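Local structure of LPP20 lipofamily protein (Helicobacter pylori R046Wa, 4KZS) at residues E30-K35 and Y95-R100; K179-F184 and L212-N217. The protein is a secreted protein of unknown function that belongs to the LPP20 lipoprotein family and may be connected with the outer membrane and the Tol-Pal system. All coordinates share one frame; numbering follows the deposited sequence.

In the fold
Following the chain from the N terminus, strand 19-26 leads into helix 29-53, whose first turns enter contact 1. The chain then passes through strand 84-91 and returns as strand 94-102, which brings 95-100 against 30-35 and closes a loop of 59 residues. Helices 103-121, 135-157 and 165-172 follow before contact 2 opens at 179-184; it closes at 212-217 after helix 190-200 and strand 205-207. The two loops are therefore in series, neither nested nor crossed. Contact 1 ties a helix to an antiparallel sheet, whereas contact 2 joins two strands of a parallel sheet. Their centres lie about 53 Å apart, on opposite sides of the chain's centre, and their nearest atoms are about 37 Å apart.

Contact 1. Residues E30-K35 and Y95-R100; sequences EASKQK and YYTRVR
Ser-32 and Thr-97 carry the polar part of this contact, joined hydroxyl to hydroxyl. Ser-32 OG lies 2.7 Å from Thr-97 OG1 in a hydrogen bond in which either group could be the donor. With both CB atoms directed across the contact, OG anti to the Ser-32 N (chi1 178°) reaches the strand at Thr-97. Ser-32 OG also makes a weak hydrogen bond to Gly-24 O of strand 19-26, giving this buried hydroxyl partners on two strands of the sheet.

Among the apolar contacts, Ser-32 CB meets Tyr-95 CB at 3.8 Å, while the tyrosine ring turns away from 30-35, toward Lys-29 and Val-90. On the other flank, Thr-97 CG2 rests 4.0 Å from Lys-33 CA and 4.1 Å from Lys-33 CG. The lysine therefore touches through its backbone and the root of its chain.

The backbone evidence fits a close helix-on-strand approach: the axes of the two segments come within 7.0 Å at an angle of 36°, and Ser-32 and Thr-97 form the nearest CA pair at 5.6 Å. Farther along, Thr-97 touches Ala-36 and Val-99 touches Leu-40, continuing the interface up helix 29-53. Between the two segments 193 Å² is buried, most of it on Ser-32 and Thr-97. This is an alpha+beta arrangement, in which helix 29-53 packs on one face of a three-stranded antiparallel sheet, against its central strand 94-102.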
ATOM      1  N   GLU A  30       8.589  17.070  24.340  1.00 81.51           N
ATOM      2  CA  GLU A  30       8.398  16.249  23.151  1.00 79.04           C
ATOM      3  C   GLU A  30       6.922  15.950  22.949  1.00 67.84           C
ATOM      4  O   GLU A  30       6.382  16.131  21.845  1.00 82.87           O
ATOM      5  CB  GLU A  30       9.210  14.955  23.242  1.00 85.94           C
ATOM      6  CG  GLU A  30       8.916  13.906  22.156  1.00106.96           C
ATOM      7  CD  GLU A  30       9.376  14.292  20.745  1.00106.58           C
ATOM      8  OE1 GLU A  30       9.108  13.508  19.798  1.00103.94           O
ATOM      9  OE2 GLU A  30      10.007  15.364  20.580  1.00105.42           O
ATOM     10  N   ALA A  31       6.262  15.499  24.000  1.00 62.41           N
ATOM     11  CA  ALA A  31       4.818  15.203  23.898  1.00 63.43           C
ATOM     12  C   ALA A  31       4.052  16.455  23.465  1.00 67.88           C
ATOM     13  O   ALA A  31       3.018  16.371  22.770  1.00 67.45           O
ATOM     14  CB  ALA A  31       4.274  14.694  25.214  1.00 50.38           C
ATOM     15  N   SER A  32       4.571  17.616  23.861  1.00 50.70           N
ATOM     16  CA  SER A  32       3.904  18.838  23.513  1.00 55.59           C
ATOM     17  C   SER A  32       4.007  19.023  22.004  1.00 51.22           C
ATOM     18  O   SER A  32       2.968  19.084  21.319  1.00 50.39           O
ATOM     19  CB  SER A  32       4.499  20.005  24.301  1.00 64.52           C
ATOM     20  OG  SER A  32       3.879  21.209  23.941  1.00 73.57           O
ATOM     21  N   LYS A  33       5.252  19.069  21.500  1.00 50.01           N
ATOM     22  CA  LYS A  33       5.534  19.041  20.055  1.00 45.82           C
ATOM     23  C   LYS A  33       4.588  18.100  19.325  1.00 47.78           C
ATOM     24  O   LYS A  33       3.850  18.542  18.411  1.00 50.81           O
ATOM     25  CB  LYS A  33       7.004  18.700  19.774  1.00 47.50           C
ATOM     26  CG  LYS A  33       7.938  19.859  20.102  1.00 48.84           C
ATOM     27  CD  LYS A  33       9.403  19.670  19.683  1.00 58.43           C
ATOM     28  CE  LYS A  33      10.341  20.245  20.789  1.00 65.34           C
ATOM     29  NZ  LYS A  33      11.817  20.361  20.513  1.00 62.86           N
ATOM     30  N   GLN A  34       4.532  16.833  19.760  1.00 47.95           N
ATOM     31  CA  GLN A  34       3.646  15.883  19.074  1.00 52.82           C
ATOM     32  C   GLN A  34       2.179  16.261  19.115  1.00 52.76           C
ATOM     33  O   GLN A  34       1.502  16.140  18.085  1.00 59.51           O
ATOM     34  CB  GLN A  34       3.828  14.455  19.533  1.00 61.19           C
ATOM     35  CG  GLN A  34       5.243  13.907  19.335  1.00 83.80           C
ATOM     36  CD  GLN A  34       5.816  14.047  17.905  1.00 91.31           C
ATOM     37  OE1 GLN A  34       5.101  13.943  16.884  1.00 93.78           O
ATOM     38  NE2 GLN A  34       7.129  14.262  17.833  1.00 87.25           N
ATOM     39  N   LYS A  35       1.680  16.752  20.256  1.00 52.56           N
ATOM     40  CA  LYS A  35       0.224  17.063  20.351  1.00 55.23           C
ATOM     41  C   LYS A  35       0.013  18.248  19.384  1.00 53.16           C
ATOM     42  O   LYS A  35      -0.993  18.297  18.700  1.00 52.17           O
ATOM     43  CB  LYS A  35      -0.305  17.271  21.820  1.00 52.28           C
ATOM     44  CG  LYS A  35      -1.832  17.567  22.062  1.00 70.07           C
ATOM     45  CD  LYS A  35      -2.199  18.360  23.394  1.00 77.43           C
ATOM     46  CE  LYS A  35      -3.560  19.158  23.402  1.00 74.88           C
ATOM     47  NZ  LYS A  35      -3.963  20.149  24.495  1.00 48.18           N
ATOM     48  N   TYR A  95       4.006  21.559  29.415  1.00 61.59           N
ATOM     49  CA  TYR A  95       4.636  22.203  28.282  1.00 59.71           C
ATOM     50  C   TYR A  95       3.584  22.566  27.249  1.00 53.54           C
ATOM     51  O   TYR A  95       2.511  21.911  27.148  1.00 51.99           O
ATOM     52  CB  TYR A  95       5.687  21.286  27.694  1.00 59.21           C
ATOM     53  CG  TYR A  95       6.699  20.843  28.711  1.00 65.21           C
ATOM     54  CD1 TYR A  95       6.343  19.992  29.778  1.00 63.93           C
ATOM     55  CD2 TYR A  95       8.030  21.274  28.612  1.00 71.83           C
ATOM     56  CE1 TYR A  95       7.296  19.604  30.728  1.00 62.88           C
ATOM     57  CE2 TYR A  95       8.992  20.896  29.545  1.00 65.83           C
ATOM     58  CZ  TYR A  95       8.623  20.067  30.590  1.00 67.72           C
ATOM     59  OH  TYR A  95       9.615  19.735  31.473  1.00 71.87           O
ATOM     60  N   TYR A  96       3.882  23.619  26.500  1.00 42.53           N
ATOM     61  CA  TYR A  96       2.984  24.066  25.452  1.00 41.67           C
ATOM     62  C   TYR A  96       3.853  24.335  24.252  1.00 44.60           C
ATOM     63  O   TYR A  96       4.972  24.872  24.379  1.00 47.84           O
ATOM     64  CB  TYR A  96       2.253  25.351  25.889  1.00 45.75           C
ATOM     65  CG  TYR A  96       1.478  26.056  24.791  1.00 46.96           C
ATOM     66  CD1 TYR A  96       0.152  25.754  24.539  1.00 44.62           C
ATOM     67  CD2 TYR A  96       2.071  27.066  24.024  1.00 51.72           C
ATOM     68  CE1 TYR A  96      -0.557  26.421  23.542  1.00 44.93           C
ATOM     69  CE2 TYR A  96       1.355  27.738  23.037  1.00 49.12           C
ATOM     70  CZ  TYR A  96       0.057  27.399  22.813  1.00 42.14           C
ATOM     71  OH  TYR A  96      -0.619  28.046  21.849  1.00 49.70           O
ATOM     72  N   THR A  97       3.338  23.971  23.084  1.00 43.88           N
ATOM     73  CA  THR A  97       4.032  24.165  21.800  1.00 37.35           C
ATOM     74  C   THR A  97       2.967  24.640  20.807  1.00 42.42           C
ATOM     75  O   THR A  97       1.784  24.152  20.792  1.00 44.14           O
ATOM     76  CB  THR A  97       4.680  22.852  21.302  1.00 37.93           C
ATOM     77  OG1 THR A  97       5.634  22.377  22.265  1.00 52.75           O
ATOM     78  CG2 THR A  97       5.437  23.051  20.019  1.00 40.26           C
ATOM     79  N   ARG A  98       3.329  25.624  20.001  1.00 41.01           N
ATOM     80  CA  ARG A  98       2.436  25.953  18.917  1.00 40.01           C
ATOM     81  C   ARG A  98       3.254  26.014  17.615  1.00 39.27           C
ATOM     82  O   ARG A  98       4.388  26.451  17.630  1.00 36.89           O
ATOM     83  CB  ARG A  98       1.774  27.257  19.260  1.00 42.26           C
ATOM     84  CG  ARG A  98       0.876  27.835  18.193  1.00 37.52           C
ATOM     85  CD  ARG A  98       1.153  29.325  18.324  1.00 40.72           C
ATOM     86  NE  ARG A  98      -0.093  30.023  18.283  1.00 44.09           N
ATOM     87  CZ  ARG A  98      -0.212  31.323  18.183  1.00 44.56           C
ATOM     88  NH1 ARG A  98       0.849  32.116  18.186  1.00 41.92           N
ATOM     89  NH2 ARG A  98      -1.421  31.813  18.129  1.00 49.85           N
ATOM     90  N   VAL A  99       2.674  25.543  16.519  1.00 34.78           N
ATOM     91  CA  VAL A  99       3.377  25.332  15.281  1.00 32.98           C
ATOM     92  C   VAL A  99       2.502  25.849  14.206  1.00 33.69           C
ATOM     93  O   VAL A  99       1.324  26.026  14.400  1.00 37.23           O
ATOM     94  CB  VAL A  99       3.607  23.853  14.954  1.00 35.72           C
ATOM     95  CG1 VAL A  99       4.492  23.217  15.980  1.00 35.64           C
ATOM     96  CG2 VAL A  99       2.307  23.111  14.990  1.00 37.75           C
ATOM     97  N   ARG A 100       3.112  26.175  13.076  1.00 38.49           N
ATOM     98  CA  ARG A 100       2.380  26.624  11.917  1.00 36.06           C
ATOM     99  C   ARG A 100       3.108  26.236  10.661  1.00 38.34           C
ATOM    100  O   ARG A 100       4.303  25.821  10.689  1.00 42.55           O
ATOM    101  CB  ARG A 100       2.235  28.117  11.963  1.00 37.48           C
ATOM    102  CG  ARG A 100       3.556  28.843  11.870  1.00 38.57           C
ATOM    103  CD  ARG A 100       3.292  30.326  11.847  1.00 43.67           C
ATOM    104  NE  ARG A 100       4.493  31.074  11.472  1.00 54.31           N
ATOM    105  CZ  ARG A 100       4.476  32.368  11.128  1.00 58.01           C
ATOM    106  NH1 ARG A 100       3.351  33.070  11.140  1.00 58.44           N
ATOM    107  NH2 ARG A 100       5.582  32.973  10.795  1.00 51.47           N
TER

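Contact 2. Residues K179-F184 and L212-N217; sequences KVQITF and LYQIKN
Gln-181 pairs with Gln-214 and Ile-182 with Ile-215 in parallel register, the overall directions of the two segments 30° apart. This is one edge of a three-stranded parallel sheet, with 179-182 in the centre and helix 190-200 and strand 205-207 between the paired strands in sequence. Gln-181 N to Tyr-213 O and Ile-215 N to Gln-181 O are weak backbone bonds; Thr-183 N to Ile-215 O is better formed, at 3.1 Å.

Ile-182 and Ile-215 share one face of the sheet and both touch Tyr-200 of helix 190-200. Val-180 CG2 meets Ile-215 CD1 at 4.0 Å. Gln-181 and Gln-214 occupy the other face. Gln-214 CG is anti to its backbone N (chi1 179°) and the chain stays extended beyond it; NE2 makes a weak bond with Thr-183 OG1 at 2.7 Å. Leu-212 CD1 packs against the backbone at Val-180 CA, 3.7 Å away.

Farther along the pair, Asn-217 ND2 bonds weakly to Thr-183 O, while its OD1 is held by Ser-223. The amide is stacked on the Phe-184 ring, the planes 12° apart. Asn-217 CB makes a CH-pi contact 3.9 Å from the centroid of the Phe-184 ring, nearly along the ring normal.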
ATOM      1  N   LYS A 179      -2.100 -12.269 -12.975  1.00 68.10           N
ATOM      2  CA  LYS A 179      -2.022 -13.528 -13.672  1.00 63.62           C
ATOM      3  C   LYS A 179      -0.668 -14.154 -13.391  1.00 62.95           C
ATOM      4  O   LYS A 179       0.368 -13.558 -13.694  1.00 75.81           O
ATOM      5  CB  LYS A 179      -2.217 -13.292 -15.177  1.00 68.30           C
ATOM      6  CG  LYS A 179      -3.664 -13.033 -15.666  1.00 73.23           C
ATOM      7  CD  LYS A 179      -3.663 -11.958 -16.744  1.00 76.49           C
ATOM      8  CE  LYS A 179      -4.994 -11.777 -17.429  1.00 75.55           C
ATOM      9  NZ  LYS A 179      -5.061 -12.681 -18.600  1.00 71.09           N
ATOM     10  N   VAL A 180      -0.680 -15.320 -12.755  1.00 58.87           N
ATOM     11  CA  VAL A 180       0.493 -16.172 -12.716  1.00 68.59           C
ATOM     12  C   VAL A 180       0.143 -17.631 -12.985  1.00 83.38           C
ATOM     13  O   VAL A 180      -0.837 -18.152 -12.433  1.00 80.75           O
ATOM     14  CB  VAL A 180       1.245 -16.028 -11.397  1.00 69.46           C
ATOM     15  CG1 VAL A 180       1.434 -14.550 -11.110  1.00 72.26           C
ATOM     16  CG2 VAL A 180       0.524 -16.725 -10.240  1.00 64.67           C
ATOM     17  N   GLN A 181       0.941 -18.270 -13.845  1.00 89.85           N
ATOM     18  CA  GLN A 181       0.812 -19.706 -14.153  1.00 92.57           C
ATOM     19  C   GLN A 181       0.972 -20.576 -12.915  1.00 85.60           C
ATOM     20  O   GLN A 181       1.839 -20.325 -12.098  1.00100.47           O
ATOM     21  CB  GLN A 181       1.837 -20.120 -15.206  1.00 99.44           C
ATOM     22  CG  GLN A 181       1.605 -21.489 -15.827  1.00119.49           C
ATOM     23  CD  GLN A 181       2.294 -21.617 -17.171  1.00130.57           C
ATOM     24  OE1 GLN A 181       3.494 -21.349 -17.295  1.00129.57           O
ATOM     25  NE2 GLN A 181       1.540 -22.028 -18.188  1.00132.83           N
ATOM     26  N   ILE A 182       0.124 -21.586 -12.776  1.00 83.67           N
ATOM     27  CA  ILE A 182       0.178 -22.462 -11.619  1.00 77.96           C
ATOM     28  C   ILE A 182       0.300 -23.914 -12.076  1.00 90.55           C
ATOM     29  O   ILE A 182      -0.657 -24.504 -12.571  1.00101.59           O
ATOM     30  CB  ILE A 182      -1.030 -22.262 -10.684  1.00 69.17           C
ATOM     31  CG1 ILE A 182      -0.992 -20.862 -10.065  1.00 76.03           C
ATOM     32  CG2 ILE A 182      -1.062 -23.332  -9.601  1.00 63.17           C
ATOM     33  CD1 ILE A 182      -2.152 -20.558  -9.131  1.00 82.11           C
ATOM     34  N   THR A 183       1.498 -24.470 -11.906  1.00102.93           N
ATOM     35  CA  THR A 183       1.818 -25.844 -12.287  1.00102.40           C
ATOM     36  C   THR A 183       1.631 -26.826 -11.125  1.00102.10           C
ATOM     37  O   THR A 183       1.782 -26.467  -9.953  1.00103.92           O
ATOM     38  CB  THR A 183       3.265 -25.925 -12.835  1.00104.64           C
ATOM     39  OG1 THR A 183       3.454 -24.914 -13.835  1.00101.09           O
ATOM     40  CG2 THR A 183       3.567 -27.287 -13.459  1.00107.44           C
ATOM     41  N   PHE A 184       1.289 -28.062 -11.471  1.00104.30           N
ATOM     42  CA  PHE A 184       1.314 -29.165 -10.525  1.00114.37           C
ATOM     43  C   PHE A 184       2.140 -30.387 -11.004  1.00135.14           C
ATOM     44  O   PHE A 184       2.663 -30.403 -12.126  1.00131.72           O
ATOM     45  CB  PHE A 184      -0.112 -29.555 -10.195  1.00106.64           C
ATOM     46  CG  PHE A 184      -0.755 -28.690  -9.153  1.00100.00           C
ATOM     47  CD1 PHE A 184      -0.978 -27.339  -9.381  1.00 99.29           C
ATOM     48  CD2 PHE A 184      -1.186 -29.252  -7.943  1.00102.05           C
ATOM     49  CE1 PHE A 184      -1.598 -26.557  -8.408  1.00100.62           C
ATOM     50  CE2 PHE A 184      -1.815 -28.485  -6.971  1.00 89.65           C
ATOM     51  CZ  PHE A 184      -2.016 -27.131  -7.203  1.00 92.66           C
ATOM     52  N   LEU A 212       5.620 -14.850 -17.794  1.00117.56           N
ATOM     53  CA  LEU A 212       5.106 -14.374 -16.494  1.00107.22           C
ATOM     54  C   LEU A 212       5.368 -15.370 -15.363  1.00100.13           C
ATOM     55  O   LEU A 212       5.482 -16.561 -15.615  1.00108.83           O
ATOM     56  CB  LEU A 212       3.598 -14.074 -16.571  1.00113.11           C
ATOM     57  CG  LEU A 212       2.567 -15.115 -17.030  1.00108.56           C
ATOM     58  CD1 LEU A 212       2.325 -16.182 -15.966  1.00 95.43           C
ATOM     59  CD2 LEU A 212       1.264 -14.417 -17.385  1.00 99.25           C
ATOM     60  N   TYR A 213       5.410 -14.894 -14.118  1.00 98.44           N
ATOM     61  CA  TYR A 213       5.833 -15.718 -12.961  1.00101.53           C
ATOM     62  C   TYR A 213       5.126 -17.060 -12.867  1.00101.77           C
ATOM     63  O   TYR A 213       3.900 -17.133 -13.028  1.00109.88           O
ATOM     64  CB  TYR A 213       5.563 -14.983 -11.637  1.00101.53           C
ATOM     65  CG  TYR A 213       6.493 -13.839 -11.357  1.00104.90           C
ATOM     66  CD1 TYR A 213       6.755 -12.891 -12.339  1.00113.73           C
ATOM     67  CD2 TYR A 213       7.118 -13.698 -10.117  1.00105.88           C
ATOM     68  CE1 TYR A 213       7.611 -11.836 -12.111  1.00117.46           C
ATOM     69  CE2 TYR A 213       7.968 -12.623  -9.872  1.00103.65           C
ATOM     70  CZ  TYR A 213       8.206 -11.704 -10.888  1.00110.54           C
ATOM     71  OH  TYR A 213       9.034 -10.633 -10.753  1.00106.72           O
ATOM     72  N   GLN A 214       5.880 -18.102 -12.537  1.00 96.63           N
ATOM     73  CA  GLN A 214       5.292 -19.419 -12.310  1.00 98.96           C
ATOM     74  C   GLN A 214       5.280 -19.841 -10.826  1.00 87.43           C
ATOM     75  O   GLN A 214       6.008 -19.297 -10.027  1.00 98.49           O
ATOM     76  CB  GLN A 214       6.033 -20.435 -13.163  1.00108.05           C
ATOM     77  CG  GLN A 214       5.549 -21.865 -13.031  1.00130.48           C
ATOM     78  CD  GLN A 214       6.248 -22.774 -14.015  1.00144.69           C
ATOM     79  OE1 GLN A 214       7.473 -22.861 -14.028  1.00158.57           O
ATOM     80  NE2 GLN A 214       5.473 -23.439 -14.861  1.00150.51           N
ATOM     81  N   ILE A 215       4.448 -20.807 -10.464  1.00 80.20           N
ATOM     82  CA  ILE A 215       4.474 -21.364  -9.126  1.00 85.22           C
ATOM     83  C   ILE A 215       4.216 -22.844  -9.328  1.00 97.18           C
ATOM     84  O   ILE A 215       3.085 -23.245  -9.595  1.00102.36           O
ATOM     85  CB  ILE A 215       3.420 -20.740  -8.181  1.00 73.15           C
ATOM     86  CG1 ILE A 215       3.580 -19.221  -8.103  1.00 77.93           C
ATOM     87  CG2 ILE A 215       3.543 -21.320  -6.788  1.00 78.98           C
ATOM     88  CD1 ILE A 215       2.548 -18.506  -7.238  1.00 79.91           C
ATOM     89  N   LYS A 216       5.290 -23.632  -9.238  1.00109.95           N
ATOM     90  CA  LYS A 216       5.232 -25.091  -9.255  1.00 90.21           C
ATOM     91  C   LYS A 216       4.721 -25.630  -7.912  1.00 81.27           C
ATOM     92  O   LYS A 216       4.744 -24.965  -6.877  1.00 70.91           O
ATOM     93  CB  LYS A 216       6.594 -25.677  -9.638  1.00 92.67           C
ATOM     94  CG  LYS A 216       7.180 -25.066 -10.915  1.00100.12           C
ATOM     95  CD  LYS A 216       8.235 -25.949 -11.590  1.00109.48           C
ATOM     96  CE  LYS A 216       9.085 -25.135 -12.575  1.00108.87           C
ATOM     97  NZ  LYS A 216       9.943 -25.945 -13.490  1.00 98.74           N
ATOM     98  N   ASN A 217       4.176 -26.824  -7.959  1.00 84.84           N
ATOM     99  CA  ASN A 217       3.634 -27.442  -6.775  1.00100.22           C
ATOM    100  C   ASN A 217       3.900 -28.929  -6.842  1.00116.97           C
ATOM    101  O   ASN A 217       4.111 -29.503  -7.921  1.00108.97           O
ATOM    102  CB  ASN A 217       2.126 -27.207  -6.641  1.00 86.87           C
ATOM    103  CG  ASN A 217       1.790 -25.843  -6.087  1.00 89.05           C
ATOM    104  OD1 ASN A 217       1.482 -25.703  -4.892  1.00 85.58           O
ATOM    105  ND2 ASN A 217       1.798 -24.831  -6.955  1.00 86.07           N
TER